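Local coordinates for protein p1 (PDB 6TY0) that suppresses RNA silencing and takes part in the spread of rice yellow mottle virus, the chain here being its N-terminal, zinc-binding part, at residues 6-11 with 26-31; 39-44 with 88-93; 46-51 with 78-83; 55-60 with 74-79. All blocks are in the same frame, centred on the assembly; numbering follows the deposited sequence.

Contact 1. Residues 6-11 with 26-31; sequences VLIRPT and ALTWVW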
loop_
_atom_site.group_PDB
_atom_site.type_symbol
_atom_site.label_atom_id
_atom_site.label_comp_id
_atom_site.label_asym_id
_atom_site.label_seq_id
_atom_site.Cartn_x
_atom_site.Cartn_y
_atom_site.Cartn_z
ATOM N N VAL A 6 -6.011 6.359 9.798
ATOM C CA VAL A 6 -6.673 7.614 9.489
ATOM C C VAL A 6 -8.026 7.659 10.194
ATOM O O VAL A 6 -8.853 6.776 10.002
ATOM C CB VAL A 6 -6.944 7.745 7.996
ATOM C CG1 VAL A 6 -7.605 9.078 7.695
ATOM C CG2 VAL A 6 -5.641 7.588 7.215
ATOM N N LEU A 7 -8.205 8.653 11.061
ATOM C CA LEU A 7 -9.457 8.836 11.817
ATOM C C LEU A 7 -10.269 9.875 11.093
ATOM O O LEU A 7 -9.754 10.953 10.761
ATOM C CB LEU A 7 -9.169 9.318 13.225
ATOM C CG LEU A 7 -10.381 9.621 14.115
ATOM C CD1 LEU A 7 -11.183 8.374 14.447
ATOM C CD2 LEU A 7 -9.858 10.257 15.396
ATOM N N ILE A 8 -11.499 9.543 10.769
ATOM C CA ILE A 8 -12.376 10.498 10.090
ATOM C C ILE A 8 -13.604 10.800 10.957
ATOM O O ILE A 8 -14.307 9.877 11.369
ATOM C CB ILE A 8 -12.792 9.941 8.742
ATOM C CG1 ILE A 8 -11.543 9.808 7.853
ATOM C CG2 ILE A 8 -13.814 10.839 8.072
ATOM C CD1 ILE A 8 -11.764 8.824 6.763
ATOM N N ARG A 9 -13.833 12.066 11.241
ATOM C CA ARG A 9 -15.041 12.501 11.995
ATOM C C ARG A 9 -15.844 13.541 11.181
ATOM O O ARG A 9 -15.278 14.178 10.296
ATOM C CB ARG A 9 -14.628 13.099 13.326
ATOM C CG ARG A 9 -13.855 12.170 14.249
ATOM C CD ARG A 9 -13.958 12.658 15.680
ATOM N NE ARG A 9 -12.667 12.858 16.334
ATOM C CZ ARG A 9 -11.834 13.881 16.099
ATOM N NH1 ARG A 9 -12.121 14.795 15.180
ATOM N NH2 ARG A 9 -10.689 13.977 16.774
ATOM N N PRO A 10 -17.139 13.730 11.494
ATOM C CA PRO A 10 -18.028 14.530 10.652
ATOM C C PRO A 10 -17.679 16.016 10.728
ATOM O O PRO A 10 -17.172 16.493 11.750
ATOM C CB PRO A 10 -19.424 14.298 11.261
ATOM C CG PRO A 10 -19.250 13.219 12.294
ATOM C CD PRO A 10 -17.824 13.288 12.730
ATOM N N THR A 11 -17.913 16.735 9.647
ATOM C CA THR A 11 -17.827 18.227 9.703
ATOM C C THR A 11 -18.962 18.755 10.570
ATOM O O THR A 11 -19.913 18.020 10.830
ATOM C CB THR A 11 -17.998 18.796 8.307
ATOM O OG1 THR A 11 -19.058 18.079 7.643
ATOM C CG2 THR A 11 -16.713 18.616 7.497
ATOM N N ALA A 26 -15.167 7.205 11.477
ATOM C CA ALA A 26 -14.605 6.043 10.773
ATOM C C ALA A 26 -13.115 5.970 11.055
ATOM O O ALA A 26 -12.429 6.977 11.071
ATOM C CB ALA A 26 -14.843 6.156 9.282
ATOM N N LEU A 27 -12.620 4.783 11.331
ATOM C CA LEU A 27 -11.187 4.582 11.535
ATOM C C LEU A 27 -10.761 3.711 10.377
ATOM O O LEU A 27 -11.278 2.615 10.230
ATOM C CB LEU A 27 -10.875 3.908 12.865
ATOM C CG LEU A 27 -9.385 3.777 13.213
ATOM C CD1 LEU A 27 -8.701 5.132 13.330
ATOM C CD2 LEU A 27 -9.191 3.033 14.523
ATOM N N THR A 28 -9.867 4.199 9.513
ATOM C CA THR A 28 -9.464 3.392 8.377
ATOM C C THR A 28 -7.955 3.293 8.379
ATOM O O THR A 28 -7.279 3.919 9.199
ATOM C CB THR A 28 -10.017 3.943 7.052
ATOM O OG1 THR A 28 -9.731 3.016 6.003
ATOM C CG2 THR A 28 -9.420 5.277 6.690
ATOM N N TRP A 29 -7.394 2.507 7.487
ATOM C CA TRP A 29 -5.940 2.533 7.415
ATOM C C TRP A 29 -5.396 2.210 6.038
ATOM O O TRP A 29 -6.068 1.600 5.190
ATOM C CB TRP A 29 -5.312 1.631 8.491
ATOM C CG TRP A 29 -5.674 0.241 8.305
ATOM C CD1 TRP A 29 -5.005 -0.667 7.566
ATOM C CD2 TRP A 29 -6.824 -0.421 8.828
ATOM N NE1 TRP A 29 -5.660 -1.875 7.577
ATOM C CE2 TRP A 29 -6.785 -1.755 8.353
ATOM C CE3 TRP A 29 -7.897 -0.020 9.642
ATOM C CZ2 TRP A 29 -7.775 -2.708 8.679
ATOM C CZ3 TRP A 29 -8.896 -0.973 9.956
ATOM C CH2 TRP A 29 -8.822 -2.292 9.465
ATOM N N VAL A 30 -4.169 2.670 5.835
ATOM C CA VAL A 30 -3.404 2.306 4.637
ATOM C C VAL A 30 -2.058 1.840 5.115
ATOM O O VAL A 30 -1.749 1.921 6.323
ATOM C CB VAL A 30 -3.258 3.486 3.622
ATOM C CG1 VAL A 30 -4.607 3.966 3.167
ATOM C CG2 VAL A 30 -2.496 4.659 4.191
ATOM N N TRP A 31 -1.263 1.361 4.162
ATOM C CA TRP A 31 0.078 0.855 4.419
ATOM C C TRP A 31 1.132 1.560 3.576
ATOM O O TRP A 31 0.878 1.992 2.436
ATOM C CB TRP A 31 0.128 -0.623 4.061
ATOM C CG TRP A 31 -0.948 -1.422 4.762
ATOM C CD1 TRP A 31 -2.242 -1.651 4.327
ATOM C CD2 TRP A 31 -0.827 -2.097 6.021
ATOM N NE1 TRP A 31 -2.923 -2.416 5.236
ATOM C CE2 TRP A 31 -2.090 -2.708 6.288
ATOM C CE3 TRP A 31 0.226 -2.245 6.955
ATOM C CZ2 TRP A 31 -2.335 -3.444 7.441
ATOM C CZ3 TRP A 31 -0.016 -2.995 8.132
ATOM C CH2 TRP A 31 -1.303 -3.580 8.359
#

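Contact 2. Residues 39-44 with 88-93; sequences DSVRDP and FDVVCA. With ZN (zinc ion), chain C.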
loop_
_atom_site.group_PDB
_atom_site.type_symbol
_atom_site.label_atom_id
_atom_site.label_comp_id
_atom_site.label_asym_id
_atom_site.label_seq_id
_atom_site.Cartn_x
_atom_site.Cartn_y
_atom_site.Cartn_z
ATOM N N ASP A 39 9.805 10.723 10.958
ATOM C CA ASP A 39 9.048 11.353 12.071
ATOM C C ASP A 39 7.837 12.154 11.615
ATOM O O ASP A 39 6.826 12.173 12.296
ATOM C CB ASP A 39 9.931 12.316 12.896
ATOM C CG ASP A 39 10.801 11.603 13.915
ATOM O OD1 ASP A 39 11.204 10.435 13.697
ATOM O OD2 ASP A 39 11.093 12.226 14.953
ATOM N N SER A 40 7.954 12.826 10.472
ATOM C CA SER A 40 6.905 13.738 9.993
ATOM C C SER A 40 5.687 13.017 9.373
ATOM O O SER A 40 4.713 13.669 9.032
ATOM C CB SER A 40 7.495 14.725 8.982
ATOM O OG SER A 40 8.334 14.032 8.053
ATOM N N VAL A 41 5.752 11.693 9.213
ATOM C CA VAL A 41 4.599 10.914 8.765
ATOM C C VAL A 41 3.861 10.391 9.985
ATOM O O VAL A 41 4.338 9.497 10.655
ATOM C CB VAL A 41 5.057 9.775 7.838
ATOM C CG1 VAL A 41 3.967 8.771 7.541
ATOM C CG2 VAL A 41 5.558 10.387 6.538
ATOM N N ARG A 42 2.701 10.949 10.284
ATOM C CA ARG A 42 1.965 10.556 11.478
ATOM C C ARG A 42 0.524 10.330 11.115
ATOM O O ARG A 42 0.003 10.979 10.202
ATOM C CB ARG A 42 2.040 11.662 12.549
ATOM C CG ARG A 42 3.457 11.935 13.022
ATOM C CD ARG A 42 3.607 13.242 13.781
ATOM N NE ARG A 42 4.928 13.252 14.393
ATOM C CZ ARG A 42 5.283 12.542 15.473
ATOM N NH1 ARG A 42 4.408 11.765 16.120
ATOM N NH2 ARG A 42 6.535 12.614 15.920
ATOM N N ASP A 43 -0.117 9.458 11.880
ATOM C CA ASP A 43 -1.537 9.114 11.681
ATOM C C ASP A 43 -2.384 10.384 11.664
ATOM O O ASP A 43 -2.386 11.109 12.630
ATOM C CB ASP A 43 -2.026 8.191 12.798
ATOM C CG ASP A 43 -1.362 6.841 12.767
ATOM O OD1 ASP A 43 -0.931 6.405 11.687
ATOM O OD2 ASP A 43 -1.283 6.198 13.820
ATOM N N PRO A 44 -3.048 10.685 10.539
ATOM C CA PRO A 44 -3.868 11.880 10.490
ATOM C C PRO A 44 -5.269 11.713 11.055
ATOM O O PRO A 44 -5.828 10.596 11.086
ATOM C CB PRO A 44 -4.020 12.148 9.007
ATOM C CG PRO A 44 -3.884 10.831 8.376
ATOM C CD PRO A 44 -2.924 10.059 9.224
ATOM N N PHE A 88 1.771 13.807 2.376
ATOM C CA PHE A 88 3.004 13.812 3.150
ATOM C C PHE A 88 4.098 14.212 2.196
ATOM O O PHE A 88 4.608 13.384 1.434
ATOM C CB PHE A 88 3.270 12.423 3.728
ATOM C CG PHE A 88 2.326 12.064 4.827
ATOM C CD1 PHE A 88 2.347 12.775 6.016
ATOM C CD2 PHE A 88 1.394 11.078 4.662
ATOM C CE1 PHE A 88 1.447 12.471 7.031
ATOM C CE2 PHE A 88 0.473 10.779 5.658
ATOM C CZ PHE A 88 0.510 11.467 6.858
ATOM N N ASP A 89 4.412 15.509 2.221
ATOM C CA ASP A 89 5.562 16.075 1.503
ATOM C C ASP A 89 6.702 16.161 2.498
ATOM O O ASP A 89 6.758 17.088 3.284
ATOM C CB ASP A 89 5.214 17.449 0.915
ATOM C CG ASP A 89 4.077 17.354 -0.111
ATOM O OD1 ASP A 89 4.188 16.550 -1.039
ATOM O OD2 ASP A 89 3.063 18.040 0.046
ATOM N N VAL A 90 7.594 15.173 2.469
ATOM C CA VAL A 90 8.542 15.004 3.541
ATOM C C VAL A 90 9.896 14.653 2.964
ATOM O O VAL A 90 10.029 14.507 1.779
ATOM C CB VAL A 90 8.073 13.866 4.474
ATOM C CG1 VAL A 90 6.716 14.201 5.071
ATOM C CG2 VAL A 90 8.037 12.529 3.738
ATOM N N VAL A 91 10.895 14.556 3.822
ATOM C CA VAL A 91 12.217 14.063 3.436
ATOM C C VAL A 91 12.187 12.573 3.705
ATOM O O VAL A 91 11.925 12.147 4.840
ATOM C CB VAL A 91 13.364 14.764 4.206
ATOM C CG1 VAL A 91 14.705 14.196 3.812
ATOM C CG2 VAL A 91 13.316 16.276 3.984
ATOM N N CYS A 92 12.437 11.788 2.669
ATOM C CA CYS A 92 12.272 10.320 2.760
ATOM C C CYS A 92 13.444 9.714 3.567
ATOM O O CYS A 92 14.409 10.425 3.906
ATOM C CB CYS A 92 12.183 9.694 1.372
ATOM S SG CYS A 92 13.813 9.434 0.578
ATOM N N ALA A 93 13.330 8.430 3.921
ATOM C CA ALA A 93 14.360 7.763 4.732
ATOM C C ALA A 93 15.750 7.731 4.079
ATOM O O ALA A 93 16.738 7.691 4.749
ATOM C CB ALA A 93 13.919 6.345 5.123
HETATM ZN ZN ZN C . 14.215 11.241 -0.949
HETATM O O HOH W 1 10.421 15.483 6.418
#

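Contact 3. Residues 46-51 with 78-83; sequences LRADFN and KYFTNI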
loop_
_atom_site.group_PDB
_atom_site.type_symbol
_atom_site.label_atom_id
_atom_site.label_comp_id
_atom_site.label_asym_id
_atom_site.label_seq_id
_atom_site.Cartn_x
_atom_site.Cartn_y
_atom_site.Cartn_z
ATOM N N LEU A 46 -8.988 13.672 10.437
ATOM C CA LEU A 46 -9.623 14.465 9.387
ATOM C C LEU A 46 -11.103 14.684 9.672
ATOM O O LEU A 46 -11.729 13.897 10.407
ATOM C CB LEU A 46 -9.562 13.747 8.060
ATOM C CG LEU A 46 -8.204 13.231 7.536
ATOM C CD1 LEU A 46 -8.469 12.393 6.321
ATOM C CD2 LEU A 46 -7.224 14.371 7.211
ATOM N N ARG A 47 -11.660 15.723 9.040
ATOM C CA ARG A 47 -13.069 16.034 9.116
ATOM C C ARG A 47 -13.594 15.917 7.730
ATOM O O ARG A 47 -13.028 16.492 6.797
ATOM C CB ARG A 47 -13.299 17.473 9.598
ATOM C CG ARG A 47 -12.967 17.695 11.044
ATOM C CD ARG A 47 -14.160 17.379 11.918
ATOM N NE ARG A 47 -13.750 17.347 13.311
ATOM C CZ ARG A 47 -14.484 16.873 14.314
ATOM N NH1 ARG A 47 -15.707 16.388 14.107
ATOM N NH2 ARG A 47 -13.986 16.890 15.541
ATOM N N ALA A 48 -14.679 15.175 7.577
ATOM C CA ALA A 48 -15.338 15.046 6.302
ATOM C C ALA A 48 -16.843 15.037 6.490
ATOM O O ALA A 48 -17.343 14.975 7.624
ATOM C CB ALA A 48 -14.902 13.756 5.630
ATOM N N ASP A 49 -17.556 15.020 5.370
ATOM C CA ASP A 49 -19.015 15.132 5.383
ATOM C C ASP A 49 -19.699 13.786 5.529
ATOM O O ASP A 49 -19.675 12.982 4.597
ATOM C CB ASP A 49 -19.523 15.745 4.082
ATOM C CG ASP A 49 -19.226 17.244 3.982
ATOM O OD1 ASP A 49 -19.229 17.970 5.015
ATOM O OD2 ASP A 49 -18.970 17.660 2.838
ATOM N N PHE A 50 -20.352 13.582 6.671
ATOM C CA PHE A 50 -21.136 12.377 6.861
ATOM C C PHE A 50 -22.254 12.362 5.830
ATOM O O PHE A 50 -22.886 13.363 5.567
ATOM C CB PHE A 50 -21.689 12.274 8.271
ATOM C CG PHE A 50 -22.632 11.113 8.443
ATOM C CD1 PHE A 50 -22.139 9.823 8.630
ATOM C CD2 PHE A 50 -24.014 11.299 8.399
ATOM C CE1 PHE A 50 -22.980 8.740 8.747
ATOM C CE2 PHE A 50 -24.865 10.208 8.539
ATOM C CZ PHE A 50 -24.347 8.932 8.715
ATOM N N ASN A 51 -22.478 11.226 5.221
ATOM C CA ASN A 51 -23.573 11.080 4.316
ATOM C C ASN A 51 -24.040 9.640 4.321
ATOM O O ASN A 51 -23.241 8.748 4.052
ATOM C CB ASN A 51 -23.135 11.445 2.920
ATOM C CG ASN A 51 -24.284 11.395 1.942
ATOM O OD1 ASN A 51 -24.996 10.401 1.833
ATOM N ND2 ASN A 51 -24.469 12.472 1.224
ATOM N N LYS A 78 -16.979 4.096 4.095
ATOM C CA LYS A 78 -18.430 4.145 4.065
ATOM C C LYS A 78 -18.943 5.336 4.808
ATOM O O LYS A 78 -18.488 5.631 5.899
ATOM C CB LYS A 78 -18.984 2.888 4.730
ATOM C CG LYS A 78 -18.803 1.662 3.887
ATOM C CD LYS A 78 -19.434 0.470 4.563
ATOM C CE LYS A 78 -19.420 -0.698 3.601
ATOM N NZ LYS A 78 -19.800 -1.949 4.303
ATOM N N TYR A 79 -19.930 5.993 4.213
ATOM C CA TYR A 79 -20.693 7.107 4.811
ATOM C C TYR A 79 -19.988 8.407 5.050
ATOM O O TYR A 79 -20.463 9.240 5.845
ATOM C CB TYR A 79 -21.384 6.680 6.124
ATOM C CG TYR A 79 -21.860 5.247 6.118
ATOM C CD1 TYR A 79 -22.748 4.756 5.156
ATOM C CD2 TYR A 79 -21.358 4.359 7.066
ATOM C CE1 TYR A 79 -23.147 3.402 5.176
ATOM C CE2 TYR A 79 -21.748 3.049 7.103
ATOM C CZ TYR A 79 -22.626 2.571 6.165
ATOM O OH TYR A 79 -22.907 1.229 6.291
ATOM N N PHE A 80 -18.807 8.565 4.472
ATOM C CA PHE A 80 -18.121 9.838 4.551
ATOM C C PHE A 80 -17.713 10.200 3.122
ATOM O O PHE A 80 -17.346 9.330 2.299
ATOM C CB PHE A 80 -16.923 9.814 5.476
ATOM C CG PHE A 80 -17.272 9.923 6.906
ATOM C CD1 PHE A 80 -17.588 11.126 7.453
ATOM C CD2 PHE A 80 -17.305 8.804 7.701
ATOM C CE1 PHE A 80 -17.905 11.244 8.790
ATOM C CE2 PHE A 80 -17.635 8.897 9.041
ATOM C CZ PHE A 80 -17.929 10.118 9.589
ATOM N N THR A 81 -17.801 11.486 2.844
ATOM C CA THR A 81 -17.583 11.955 1.506
ATOM C C THR A 81 -16.812 13.297 1.542
ATOM O O THR A 81 -16.676 13.925 2.607
ATOM C CB THR A 81 -18.959 11.960 0.785
ATOM O OG1 THR A 81 -18.749 11.779 -0.611
ATOM C CG2 THR A 81 -19.762 13.236 1.068
ATOM N N ASN A 82 -16.274 13.739 0.395
ATOM C CA ASN A 82 -15.403 14.948 0.383
ATOM C C ASN A 82 -14.294 14.862 1.403
ATOM O O ASN A 82 -14.042 15.807 2.157
ATOM C CB ASN A 82 -16.181 16.221 0.669
ATOM C CG ASN A 82 -17.336 16.406 -0.279
ATOM O OD1 ASN A 82 -17.221 16.130 -1.479
ATOM N ND2 ASN A 82 -18.487 16.832 0.262
ATOM N N ILE A 83 -13.639 13.707 1.454
ATOM C CA ILE A 83 -12.633 13.496 2.462
ATOM C C ILE A 83 -11.368 14.285 2.024
ATOM O O ILE A 83 -10.888 14.103 0.916
ATOM C CB ILE A 83 -12.332 11.994 2.622
ATOM C CG1 ILE A 83 -13.639 11.209 2.966
ATOM C CG2 ILE A 83 -11.304 11.797 3.735
ATOM C CD1 ILE A 83 -13.487 9.686 2.955
#

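Contact 4. Residues 55-60 with 74-79; sequences VGWVSV and SEQVKY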
loop_
_atom_site.group_PDB
_atom_site.type_symbol
_atom_site.label_atom_id
_atom_site.label_comp_id
_atom_site.label_asym_id
_atom_site.label_seq_id
_atom_site.Cartn_x
_atom_site.Cartn_y
_atom_site.Cartn_z
ATOM N N VAL A 55 -20.206 6.323 -0.310
ATOM C CA VAL A 55 -18.945 5.747 0.031
ATOM C C VAL A 55 -17.941 6.725 -0.549
ATOM O O VAL A 55 -18.077 7.103 -1.705
ATOM C CB VAL A 55 -18.783 4.392 -0.651
ATOM C CG1 VAL A 55 -17.382 3.828 -0.427
ATOM C CG2 VAL A 55 -19.831 3.423 -0.119
ATOM N N GLY A 56 -16.987 7.180 0.257
ATOM C CA GLY A 56 -15.933 8.101 -0.230
ATOM C C GLY A 56 -14.577 7.431 -0.289
ATOM O O GLY A 56 -14.348 6.387 0.352
ATOM N N TRP A 57 -13.676 8.023 -1.067
ATOM C CA TRP A 57 -12.274 7.639 -1.067
ATOM C C TRP A 57 -11.467 8.586 -0.198
ATOM O O TRP A 57 -11.695 9.803 -0.164
ATOM C CB TRP A 57 -11.691 7.716 -2.465
ATOM C CG TRP A 57 -12.119 6.664 -3.416
ATOM C CD1 TRP A 57 -13.025 6.809 -4.446
ATOM C CD2 TRP A 57 -11.619 5.315 -3.504
ATOM N NE1 TRP A 57 -13.121 5.618 -5.162
ATOM C CE2 TRP A 57 -12.266 4.696 -4.608
ATOM C CE3 TRP A 57 -10.699 4.568 -2.754
ATOM C CZ2 TRP A 57 -12.016 3.369 -4.978
ATOM C CZ3 TRP A 57 -10.443 3.238 -3.129
ATOM C CH2 TRP A 57 -11.107 2.658 -4.232
ATOM N N VAL A 58 -10.583 8.000 0.583
ATOM C CA VAL A 58 -9.536 8.748 1.236
ATOM C C VAL A 58 -8.273 8.428 0.418
ATOM O O VAL A 58 -8.033 7.276 0.063
ATOM C CB VAL A 58 -9.368 8.413 2.730
ATOM C CG1 VAL A 58 -8.977 6.970 2.981
ATOM C CG2 VAL A 58 -8.350 9.353 3.354
ATOM N N SER A 59 -7.547 9.450 0.028
ATOM C CA SER A 59 -6.289 9.220 -0.702
ATOM C C SER A 59 -5.126 9.712 0.119
ATOM O O SER A 59 -5.211 10.743 0.824
ATOM C CB SER A 59 -6.322 9.935 -2.049
ATOM O OG SER A 59 -6.188 11.331 -1.855
ATOM N N VAL A 60 -4.037 8.974 0.065
ATOM C CA VAL A 60 -2.877 9.353 0.829
ATOM C C VAL A 60 -1.704 9.289 -0.119
ATOM O O VAL A 60 -1.417 8.236 -0.681
ATOM C CB VAL A 60 -2.675 8.448 2.050
ATOM C CG1 VAL A 60 -1.527 8.935 2.928
ATOM C CG2 VAL A 60 -3.955 8.356 2.883
ATOM N N SER A 74 -4.945 4.589 -1.646
ATOM C CA SER A 74 -6.251 5.039 -1.295
ATOM C C SER A 74 -7.078 3.847 -0.721
ATOM O O SER A 74 -6.699 2.652 -0.822
ATOM C CB SER A 74 -6.865 5.622 -2.527
ATOM O OG SER A 74 -7.012 4.552 -3.439
ATOM N N GLU A 75 -8.136 4.224 -0.008
ATOM C CA GLU A 75 -9.056 3.295 0.612
ATOM C C GLU A 75 -10.496 3.878 0.606
ATOM O O GLU A 75 -10.716 5.100 0.745
ATOM C CB GLU A 75 -8.565 2.963 2.035
ATOM C CG GLU A 75 -9.444 1.999 2.862
ATOM C CD GLU A 75 -9.567 0.600 2.254
ATOM O OE1 GLU A 75 -10.123 0.430 1.156
ATOM O OE2 GLU A 75 -9.064 -0.332 2.881
ATOM N N GLN A 76 -11.466 2.999 0.440
ATOM C CA GLN A 76 -12.915 3.372 0.543
ATOM C C GLN A 76 -13.371 3.477 1.972
ATOM O O GLN A 76 -12.935 2.706 2.787
ATOM C CB GLN A 76 -13.797 2.341 -0.134
ATOM C CG GLN A 76 -13.255 1.908 -1.469
ATOM C CD GLN A 76 -14.285 1.160 -2.266
ATOM O OE1 GLN A 76 -14.133 -0.041 -2.532
ATOM N NE2 GLN A 76 -15.345 1.868 -2.660
ATOM N N VAL A 77 -14.227 4.454 2.254
ATOM C CA VAL A 77 -14.724 4.763 3.598
ATOM C C VAL A 77 -16.222 5.000 3.488
ATOM O O VAL A 77 -16.673 5.971 2.874
ATOM C CB VAL A 77 -14.158 6.040 4.197
ATOM C CG1 VAL A 77 -14.661 6.186 5.635
ATOM C CG2 VAL A 77 -12.649 6.040 4.202
ATOM N N LYS A 78 -16.979 4.096 4.095
ATOM C CA LYS A 78 -18.430 4.145 4.065
ATOM C C LYS A 78 -18.943 5.336 4.808
ATOM O O LYS A 78 -18.488 5.631 5.899
ATOM C CB LYS A 78 -18.984 2.888 4.730
ATOM C CG LYS A 78 -18.803 1.662 3.887
ATOM C CD LYS A 78 -19.434 0.470 4.563
ATOM C CE LYS A 78 -19.420 -0.698 3.601
ATOM N NZ LYS A 78 -19.800 -1.949 4.303
ATOM N N TYR A 79 -19.930 5.993 4.213
ATOM C CA TYR A 79 -20.693 7.107 4.811
ATOM C C TYR A 79 -19.988 8.407 5.050
ATOM O O TYR A 79 -20.463 9.240 5.845
ATOM C CB TYR A 79 -21.384 6.680 6.124
ATOM C CG TYR A 79 -21.860 5.247 6.118
ATOM C CD1 TYR A 79 -22.748 4.756 5.156
ATOM C CD2 TYR A 79 -21.358 4.359 7.066
ATOM C CE1 TYR A 79 -23.147 3.402 5.176
ATOM C CE2 TYR A 79 -21.748 3.049 7.103
ATOM C CZ TYR A 79 -22.626 2.571 6.165
ATOM O OH TYR A 79 -22.907 1.229 6.291
#

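Contact 1. Residues 6-11 with 26-31
Val-6, Ile-8, Ala-26 and Thr-28 turn their side chains to one face of the sheet, Leu-7 and Leu-27 to the other. On the first face Thr-28 has OG1 anti to its backbone N (chi1 -173°), which leaves CG2 in the crowded position between N and the carbonyl carbon. From there the methyl lies alongside Val-6, with CG2 of Thr-28 3.7 Å from CB of Val-6. One pair further on, the small Ala-26 meets only the root of its partner, its CB 4.3 Å from CB of Ile-8. On the other face Leu-7 and Leu-27 both hold CG anti to the backbone N, and CD1 of Leu-27 leans over the backbone of the neighbouring strand, 3.7 Å from O of Val-6 and 4.2 Å from CB of Leu-7. Four nearly straight hydrogen bonds fix this register. Val-6 and Thr-28 exchange two, each 2.8 Å between N of one and O of the other; Ile-8 and Ala-26 exchange the next two, with N of Ile-8 2.7 Å from O of Ala-26, almost along the C=O axis. The Val-6 face is buried against strand 70-77, where Ile-8 and Ala-26 both touch Val-77. Hydrogen-bonded pairs flanking the non-hydrogen-bonded pair Leu-7 and Leu-27 make this a regular antiparallel ladder, joining strand 26-32 to strand 2-10 of a four-stranded mixed sheet.

Contact 2. Residues 39-44 with 88-93
Residues 39-44 run as an irregular loop past the end of strand 86-90 without forming a ladder with it: the nearest CA atoms, those of Val-41 and Phe-88, are 6.5 Å apart, and no direct hydrogen bond joins the two segments. The Phe-88 ring is the centre of the contact. Its CG lies anti to the carbonyl carbon (chi1 -71°), which sends the ring toward the loop. Val-41 crosses it at about a right angle and sets CG1 over the middle of one face, 4.3 Å from the centroid and almost on the ring normal, a CH-pi contact; CG2 of the same residue sits near the root of the ring, 4.0 Å from CG of Phe-88. The far edge of the ring meets backbone, with CZ of Phe-88 3.4 Å from O of Arg-42 near the ring plane, and CD of Pro-44 lies at the same edge. Phe-62 of strand 54-64 also meets the ring. Further along, Ser-40 brings OG to 3.4 Å from CG1 of Val-90, and a water links the same OG, at 3.0 Å, to N of Val-91, from which it accepts a hydrogen bond. The next residue, Cys-92, binds the zinc ion through SG at 2.4 Å, with Cys-64, Cys-67 and Cys-95 completing the four-cysteine site. Between loop and strand 86-90 the contact thus rests on apolar and CH-pi packing and one water bridge, while the carbonyl of Arg-42 faces the ring edge, whose hydrogens are probably slightly positive and suit an oxygen there.

Contact 3. Residues 46-51 with 78-83
Strand 46-51 and residues 79-83 run roughly antiparallel, their end-to-end directions 140° apart, in a short ladder beside the corner that the chain turns at Lys-78 and Tyr-79. Asp-49 and Thr-81 form its hydrogen-bonded pair, with N of Asp-49 3.1 Å from O of Thr-81 and N of Thr-81 3.0 Å from O of Asp-49. Beyond it, N of Asn-51 reaches O of Tyr-79 at 2.9 Å from well above the carbonyl plane. Between these bonds the non-hydrogen-bonded pair Phe-50 and Phe-80 meets as a T-shaped stack: the edge of Phe-50 points to the face of Phe-80, the planes 77° apart and the centroids 5.9 Å apart. Phe-50, with CG anti to its backbone N (chi1 173°), also lies alongside Tyr-79, its CE1 3.7 Å from CB of Tyr-79. At the other end CB of Ala-48 packs on CG1 of Ile-83 at 3.9 Å, and Leu-46 crosses Ile-83 at about a right angle. On the Thr-81 face, ND2 of Asn-82 gives a straight bond of 2.7 Å to OD2 of Asp-49, in the amide plane and on the anti lone pair of the oxygen. The other carboxylate oxygen, OD1, bonds Thr-11 OG1. Two hydrogen-bonding neighbours, one on each oxygen, fix the rotation of the Asp-49 carboxylate and would favour its charged form, while on the other face the phenylalanine rings meet each other and backbone carbonyls.

Contact 4. Residues 55-60 with 74-79
The indole of Trp-57 leans across to strand 70-77, and Gln-76 runs side by side with it, CG of Gln-76 lying over one face of the six-membered ring. This CH-pi contact spans 3.7 Å from CG of Gln-76 to the ring centroid and sits 20° off the normal; the amide follows nearly parallel, its plane 21° from that of the ring. At the edge, in plane, is the backbone N of Glu-75. Ser-74 adds OG, 3.7 Å from CZ3 of Trp-57. Trp-57 has CG anti to its carbonyl carbon (chi1 -73°), as has Gln-76, whose chain then runs out extended, so both point the same way. Beside them CG1 of Val-55 touches NE2 of Gln-76 at 3.6 Å. On the other face, which also carries Glu-75, Val-58 puts CG1 in the crowded position between N and the carbonyl carbon, from where it reaches CG2 of Val-77 at 4.0 Å, and both valines touch Thr-28 of strand 26-32. Gly-56, opposite Val-77, has no side chain to add there. Two hydrogen-bonded pairs hold the register: N of Val-77 lies 2.7 Å from O of Gly-56, and N of Val-58 2.9 Å from O of Glu-75. Glu-75 is bent at chi2, so that OE1 accepts from N of Gln-76 while OE2 bonds N of Met-1 of the second subunit. The arrangement is an antiparallel beta hairpin, strands 54-64 and 70-77, with one face packed against strand 26-32 and a link to the partner subunit from strand 70-77.

In the fold
Contacts 1 and 3 lie on the outer sides of strands 2-10 and 45-51, neighbours in the four-stranded sheet; their centres are 9 Å apart, and N of Thr-11 lies 2.7 Å from O of Ala-48. Contact 4 belongs to the three-stranded sheet and packs on contact 1, with CG of Glu-75 3.3 Å from OG1 of Thr-28. The corner at Lys-78 and Tyr-79, shared by contacts 3 and 4, carries the chain from one sheet to the other, and Ile-83 of contact 3 packs on Val-58 and Val-77 of contact 4. Contact 2, about 23 Å from contact 3 between centres, lies across the chain's centre and leads to the four-cysteine zinc site; Phe-88 touches Val-60 of contact 4's strand.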